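Ribonucleoside-diphosphate reductase, alpha chain (Actinobacillus ureae ATCC 25976, PDB 6DQX) probably catalyses, as the alpha subunit of a class Id ribonucleotide reductase, the reduction of ribonucleoside diphosphates to deoxyribonucleotides. Local coordinates at residues A[77-82]-A[306-311]; A[298-303]-A[374-379]. All coordinates share one frame; numbering follows the deposited sequence.

Overall arrangement
Both contacts join helices, on the same side of the chain's centre and with their own centres about 13 Å apart. Along the sequence their segments alternate: 77-82, 298-303, 306-311, then 374-379. Residues 298-311 follow strand 288-296 and supply one segment to each contact, with the short helix 300-303 leading into helix 308-327. Contact 1 ties the start of helix 308-327 to helix 72-82, and contact 2 ties helix 300-303 to the long helix 367-395. Trp-303 packs on Ala-308 and Pro-309, joining the two, so a helix from early in the chain is linked through this connection to elements of the ribonucleotide reductase barrel domain.

Contact 1: residues A[77-82]-A[306-311]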
loop_
_atom_site.group_PDB
_atom_site.type_symbol
_atom_site.label_atom_id
_atom_site.label_comp_id
_atom_site.label_asym_id
_atom_site.label_seq_id
_atom_site.Cartn_x
_atom_site.Cartn_y
_atom_site.Cartn_z
ATOM N N TYR A 77 -12.779 -29.542 28.278
ATOM C CA TYR A 77 -12.306 -30.766 27.633
ATOM C C TYR A 77 -13.446 -31.773 27.418
ATOM O O TYR A 77 -13.580 -32.344 26.323
ATOM C CB TYR A 77 -11.162 -31.393 28.450
ATOM C CG TYR A 77 -10.444 -32.529 27.748
ATOM C CD1 TYR A 77 -9.424 -32.273 26.827
ATOM C CD2 TYR A 77 -10.771 -33.854 28.006
ATOM C CE1 TYR A 77 -8.759 -33.312 26.192
ATOM C CE2 TYR A 77 -10.109 -34.902 27.369
ATOM C CZ TYR A 77 -9.099 -34.616 26.465
ATOM O OH TYR A 77 -8.429 -35.635 25.830
ATOM N N HIS A 78 -14.303 -31.926 28.427
ATOM C CA HIS A 78 -15.463 -32.817 28.331
ATOM C C HIS A 78 -16.377 -32.436 27.186
ATOM O O HIS A 78 -16.760 -33.278 26.362
ATOM C CB HIS A 78 -16.265 -32.886 29.650
ATOM C CG HIS A 78 -17.521 -33.699 29.537
ATOM N ND1 HIS A 78 -17.508 -35.063 29.334
ATOM C CD2 HIS A 78 -18.828 -33.338 29.563
ATOM C CE1 HIS A 78 -18.752 -35.505 29.238
ATOM N NE2 HIS A 78 -19.571 -34.477 29.372
ATOM N N TYR A 79 -16.723 -31.155 27.110
ATOM C CA TYR A 79 -17.570 -30.713 26.026
ATOM C C TYR A 79 -16.927 -30.872 24.649
ATOM O O TYR A 79 -17.619 -31.285 23.680
ATOM C CB TYR A 79 -18.067 -29.291 26.284
ATOM C CG TYR A 79 -18.966 -29.161 27.503
ATOM C CD1 TYR A 79 -19.929 -30.139 27.822
ATOM C CD2 TYR A 79 -18.885 -28.039 28.325
ATOM C CE1 TYR A 79 -20.764 -29.997 28.927
ATOM C CE2 TYR A 79 -19.708 -27.893 29.429
ATOM C CZ TYR A 79 -20.641 -28.862 29.730
ATOM O OH TYR A 79 -21.462 -28.688 30.823
ATOM N N MET A 80 -15.618 -30.616 24.554
ATOM C CA MET A 80 -14.887 -30.956 23.332
ATOM C C MET A 80 -15.023 -32.432 22.998
ATOM O O MET A 80 -15.290 -32.810 21.829
ATOM C CB MET A 80 -13.397 -30.561 23.427
ATOM C CG MET A 80 -13.132 -29.063 23.430
ATOM S SD MET A 80 -13.410 -28.280 21.831
ATOM C CE MET A 80 -11.958 -28.849 20.946
ATOM N N ALA A 81 -14.787 -33.268 24.010
ATOM C CA ALA A 81 -14.889 -34.739 23.876
ATOM C C ALA A 81 -16.247 -35.221 23.358
ATOM O O ALA A 81 -16.310 -36.130 22.537
ATOM C CB ALA A 81 -14.538 -35.422 25.203
ATOM N N ARG A 82 -17.334 -34.574 23.796
ATOM C CA ARG A 82 -18.673 -34.945 23.350
ATOM C C ARG A 82 -19.063 -34.404 21.976
ATOM O O ARG A 82 -20.127 -34.764 21.470
ATOM C CB ARG A 82 -19.718 -34.528 24.388
ATOM C CG ARG A 82 -19.526 -35.107 25.791
ATOM C CD ARG A 82 -19.147 -36.590 25.804
ATOM N NE ARG A 82 -20.214 -37.406 25.271
ATOM C CZ ARG A 82 -20.081 -38.605 24.705
ATOM N NH1 ARG A 82 -18.884 -39.184 24.557
ATOM N NH2 ARG A 82 -21.166 -39.219 24.256
ATOM N N THR A 306 -27.225 -27.923 29.846
ATOM C CA THR A 306 -25.905 -27.973 30.431
ATOM C C THR A 306 -25.332 -26.577 30.411
ATOM O O THR A 306 -25.929 -25.650 29.841
ATOM C CB THR A 306 -24.944 -28.913 29.657
ATOM O OG1 THR A 306 -24.598 -28.346 28.388
ATOM C CG2 THR A 306 -25.568 -30.311 29.450
ATOM N N GLU A 307 -24.151 -26.445 30.996
ATOM C CA GLU A 307 -23.379 -25.204 30.917
ATOM C C GLU A 307 -22.466 -25.109 29.691
ATOM O O GLU A 307 -21.597 -24.233 29.649
ATOM C CB GLU A 307 -22.540 -25.010 32.182
ATOM C CG GLU A 307 -23.379 -24.793 33.420
ATOM C CD GLU A 307 -22.532 -24.497 34.650
ATOM O OE1 GLU A 307 -21.291 -24.745 34.629
ATOM O OE2 GLU A 307 -23.118 -24.031 35.650
ATOM N N ALA A 308 -22.692 -25.910 28.654
ATOM C CA ALA A 308 -21.769 -25.863 27.502
ATOM C C ALA A 308 -21.704 -24.482 26.797
ATOM O O ALA A 308 -20.603 -23.967 26.569
ATOM C CB ALA A 308 -22.053 -26.984 26.502
ATOM N N PRO A 309 -22.852 -23.854 26.490
ATOM C CA PRO A 309 -22.776 -22.515 25.866
ATOM C C PRO A 309 -22.114 -21.478 26.741
ATOM O O PRO A 309 -21.342 -20.649 26.245
ATOM C CB PRO A 309 -24.229 -22.157 25.598
ATOM C CG PRO A 309 -24.923 -23.459 25.552
ATOM C CD PRO A 309 -24.245 -24.305 26.579
ATOM N N GLU A 310 -22.337 -21.563 28.051
ATOM C CA GLU A 310 -21.682 -20.663 28.984
ATOM C C GLU A 310 -20.177 -20.864 29.026
ATOM O O GLU A 310 -19.402 -19.888 29.053
ATOM C CB GLU A 310 -22.267 -20.848 30.381
ATOM C CG GLU A 310 -23.719 -20.413 30.459
ATOM C CD GLU A 310 -24.726 -21.508 30.209
ATOM O OE1 GLU A 310 -24.488 -22.445 29.406
ATOM O OE2 GLU A 310 -25.838 -21.392 30.796
ATOM N N VAL A 311 -19.761 -22.131 29.024
ATOM C CA VAL A 311 -18.328 -22.460 29.010
ATOM C C VAL A 311 -17.677 -21.920 27.751
ATOM O O VAL A 311 -16.573 -21.351 27.829
ATOM C CB VAL A 311 -18.093 -23.986 29.215
ATOM C CG1 VAL A 311 -16.692 -24.430 28.816
ATOM C CG2 VAL A 311 -18.348 -24.319 30.689
#
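The first turn of helix 308-327, in the barrel-domain family region of the reductase, is where Tyr-79 of helix 72-82 lays its ring against Ala-308. The methyl CB of Ala-308 stands over the middle of that ring in a CH-pi contact, 3.7 Å from the centroid and only 6° off the ring normal. Toward the CE2 side the backbone of the same alanine comes close too, with Ala-308 CA 3.5 Å from Tyr-79 CE2. Tyr-79 has its CG beside its own backbone N (chi1 -64°), and from there the ring reaches across to the beginning of the neighbouring helix.

Val-311, one turn further on, meets the ring at its edge: its CG2 lies near the ring plane, 4.0 Å from Tyr-79 CE2. Phe-85 of strand 85-87 packs on both Ala-308 and Val-311, so helix 72-82 and this strand both touch the start of helix 308-327.

The helix start itself is shaped by an ST turn. Thr-306 OG1 accepts the N-H of Ala-308 at 3.1 Å, a fairly straight bond with an angle of 159° at the hydrogen, and it also hydrogen-bonds the carbonyl oxygen of Trp-303. Glu-307, between Thr-306 and Ala-308, sits at the N-cap position. Beside this turn Tyr-79 OH passes Thr-306 CB at 3.7 Å, the two side chains running past each other in opposite directions. Tyr-79 OH also approaches Glu-307 N, at 3.5 Å, without bonding to it. The phenol oxygen is hydrogen-bonded instead to Lys-75 NZ, one turn earlier on its own helix, and Lys-75 also touches Val-311.

Contact 2: residues A[298-303]-A[374-379]; sequences LYFDEW and NLIFKT
Phe-300, at the start of the one-turn helix 300-303, packs on Ile-376 of the long helix 367-395 in a helix-to-helix contact within the barrel-domain family region. From CB the ring is carried outward with CG anti to the backbone N (chi1 177°), and it runs past Ile-376 in the opposite direction, a face turned to that residue's CG1. At its root, Phe-300 CG lies 3.7 Å from Ile-376 CG1, with Ile-376 CD1 a little farther off; CD1 and CD2 of the ring also lie against CG1. That methylene stands over the centre of one face, 3.5 Å from the ring centroid and 3° off the normal, a close CH-pi contact. Further out, Phe-300 CE1 comes to 3.9 Å from Ile-376 CA, so the ring reaches the helix backbone, while Phe-300 CE2 on the other side meets Leu-375 CD2 at 3.8 Å. Trp-303 of its own helix and Thr-379 both meet the ring at its edge, and Tyr-356 of helix 353-359 also packs on Phe-300. At the tip, Phe-300 CZ stops 3.9 Å from Thr-379 OG1. Thr-379 OG1 donates a hydrogen bond to Leu-375 O, one turn back, at 2.7 Å, and Thr-379 N reaches the same carbonyl oxygen from the opposite face of its plane.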
loop_
_atom_site.group_PDB
_atom_site.type_symbol
_atom_site.label_atom_id
_atom_site.label_comp_id
_atom_site.label_asym_id
_atom_site.label_seq_id
_atom_site.Cartn_x
_atom_site.Cartn_y
_atom_site.Cartn_z
ATOM N N LEU A 298 -26.259 -30.427 16.221
ATOM C CA LEU A 298 -26.603 -31.856 16.158
ATOM C C LEU A 298 -26.923 -32.407 17.545
ATOM O O LEU A 298 -27.805 -33.278 17.700
ATOM C CB LEU A 298 -25.462 -32.661 15.532
ATOM C CG LEU A 298 -25.618 -34.193 15.478
ATOM C CD1 LEU A 298 -26.896 -34.554 14.749
ATOM C CD2 LEU A 298 -24.418 -34.811 14.772
ATOM N N TYR A 299 -26.211 -31.915 18.556
ATOM C CA TYR A 299 -26.374 -32.385 19.917
ATOM C C TYR A 299 -27.170 -31.458 20.816
ATOM O O TYR A 299 -27.048 -31.534 22.036
ATOM C CB TYR A 299 -24.979 -32.686 20.500
ATOM C CG TYR A 299 -24.229 -33.735 19.714
ATOM C CD1 TYR A 299 -24.792 -34.994 19.472
ATOM C CD2 TYR A 299 -22.954 -33.476 19.186
ATOM C CE1 TYR A 299 -24.117 -35.955 18.739
ATOM C CE2 TYR A 299 -22.276 -34.436 18.441
ATOM C CZ TYR A 299 -22.849 -35.674 18.232
ATOM O OH TYR A 299 -22.174 -36.631 17.506
ATOM N N PHE A 300 -27.997 -30.588 20.233
ATOM C CA PHE A 300 -28.789 -29.627 21.021
ATOM C C PHE A 300 -29.524 -30.286 22.184
ATOM O O PHE A 300 -29.472 -29.800 23.326
ATOM C CB PHE A 300 -29.788 -28.872 20.139
ATOM C CG PHE A 300 -30.675 -27.929 20.906
ATOM C CD1 PHE A 300 -30.168 -26.748 21.437
ATOM C CD2 PHE A 300 -32.014 -28.239 21.133
ATOM C CE1 PHE A 300 -30.975 -25.892 22.175
ATOM C CE2 PHE A 300 -32.820 -27.375 21.864
ATOM C CZ PHE A 300 -32.310 -26.205 22.381
ATOM N N ASP A 301 -30.178 -31.399 21.898
ATOM C CA ASP A 301 -30.982 -32.083 22.927
ATOM C C ASP A 301 -30.132 -32.693 24.047
ATOM O O ASP A 301 -30.657 -32.950 25.141
ATOM C CB ASP A 301 -31.939 -33.076 22.275
ATOM C CG ASP A 301 -33.066 -32.367 21.563
ATOM O OD1 ASP A 301 -33.579 -31.422 22.173
ATOM O OD2 ASP A 301 -33.430 -32.716 20.418
ATOM N N GLU A 302 -28.831 -32.907 23.785
ATOM C CA GLU A 302 -27.874 -33.239 24.825
ATOM C C GLU A 302 -27.415 -32.067 25.661
ATOM O O GLU A 302 -27.343 -32.200 26.880
ATOM C CB GLU A 302 -26.620 -33.942 24.279
ATOM C CG GLU A 302 -26.906 -35.248 23.578
ATOM C CD GLU A 302 -25.657 -35.995 23.140
ATOM O OE1 GLU A 302 -24.548 -35.710 23.643
ATOM O OE2 GLU A 302 -25.801 -36.907 22.293
ATOM N N TRP A 303 -27.035 -30.946 25.038
ATOM C CA TRP A 303 -26.406 -29.850 25.797
ATOM C C TRP A 303 -27.313 -28.686 26.182
ATOM O O TRP A 303 -26.873 -27.846 26.956
ATOM C CB TRP A 303 -25.110 -29.314 25.121
ATOM C CG TRP A 303 -25.253 -28.858 23.700
ATOM C CD1 TRP A 303 -24.826 -29.522 22.603
ATOM C CD2 TRP A 303 -25.834 -27.627 23.218
ATOM N NE1 TRP A 303 -25.113 -28.812 21.469
ATOM C CE2 TRP A 303 -25.734 -27.645 21.817
ATOM C CE3 TRP A 303 -26.424 -26.519 23.836
ATOM C CZ2 TRP A 303 -26.192 -26.597 21.015
ATOM C CZ3 TRP A 303 -26.865 -25.469 23.041
ATOM C CH2 TRP A 303 -26.761 -25.531 21.642
ATOM N N ASN A 374 -36.692 -21.370 16.570
ATOM C CA ASN A 374 -36.996 -20.474 17.655
ATOM C C ASN A 374 -36.432 -20.954 18.991
ATOM O O ASN A 374 -35.849 -20.166 19.747
ATOM C CB ASN A 374 -38.518 -20.275 17.782
ATOM C CG ASN A 374 -38.870 -19.258 18.830
ATOM O OD1 ASN A 374 -38.672 -18.060 18.619
ATOM N ND2 ASN A 374 -39.440 -19.714 19.956
ATOM N N LEU A 375 -36.632 -22.236 19.293
ATOM C CA LEU A 375 -36.201 -22.829 20.555
ATOM C C LEU A 375 -34.683 -22.745 20.717
ATOM O O LEU A 375 -34.180 -22.312 21.741
ATOM C CB LEU A 375 -36.627 -24.299 20.615
ATOM C CG LEU A 375 -36.130 -25.066 21.839
ATOM C CD1 LEU A 375 -36.645 -24.437 23.137
ATOM C CD2 LEU A 375 -36.531 -26.512 21.705
ATOM N N ILE A 376 -33.980 -23.195 19.700
ATOM C CA ILE A 376 -32.513 -23.243 19.761
ATOM C C ILE A 376 -31.901 -21.864 19.952
ATOM O O ILE A 376 -31.074 -21.646 20.873
ATOM C CB ILE A 376 -31.947 -23.939 18.510
ATOM C CG1 ILE A 376 -32.227 -25.446 18.635
ATOM C CG2 ILE A 376 -30.450 -23.674 18.353
ATOM C CD1 ILE A 376 -31.848 -26.274 17.430
ATOM N N PHE A 377 -32.323 -20.926 19.117
ATOM C CA PHE A 377 -31.697 -19.592 19.153
ATOM C C PHE A 377 -32.128 -18.760 20.350
ATOM O O PHE A 377 -31.334 -18.018 20.883
ATOM C CB PHE A 377 -31.836 -18.930 17.810
ATOM C CG PHE A 377 -30.961 -19.582 16.792
ATOM C CD1 PHE A 377 -29.602 -19.258 16.719
ATOM C CD2 PHE A 377 -31.444 -20.563 15.977
ATOM C CE1 PHE A 377 -28.798 -19.896 15.804
ATOM C CE2 PHE A 377 -30.645 -21.226 15.091
ATOM C CZ PHE A 377 -29.309 -20.863 14.985
ATOM N N LYS A 378 -33.354 -18.976 20.839
ATOM C CA LYS A 378 -33.771 -18.383 22.097
ATOM C C LYS A 378 -32.920 -18.881 23.261
ATOM O O LYS A 378 -32.520 -18.095 24.153
ATOM C CB LYS A 378 -35.278 -18.630 22.349
ATOM C CG LYS A 378 -35.816 -17.933 23.613
ATOM C CD LYS A 378 -37.341 -18.111 23.718
ATOM C CE LYS A 378 -37.928 -17.249 24.828
ATOM N NZ LYS A 378 -37.748 -17.886 26.161
ATOM N N THR A 379 -32.686 -20.184 23.292
ATOM C CA THR A 379 -31.884 -20.810 24.342
ATOM C C THR A 379 -30.460 -20.258 24.329
ATOM O O THR A 379 -29.899 -19.894 25.369
ATOM C CB THR A 379 -31.842 -22.333 24.172
ATOM O OG1 THR A 379 -33.188 -22.866 24.207
ATOM C CG2 THR A 379 -31.034 -22.993 25.246
#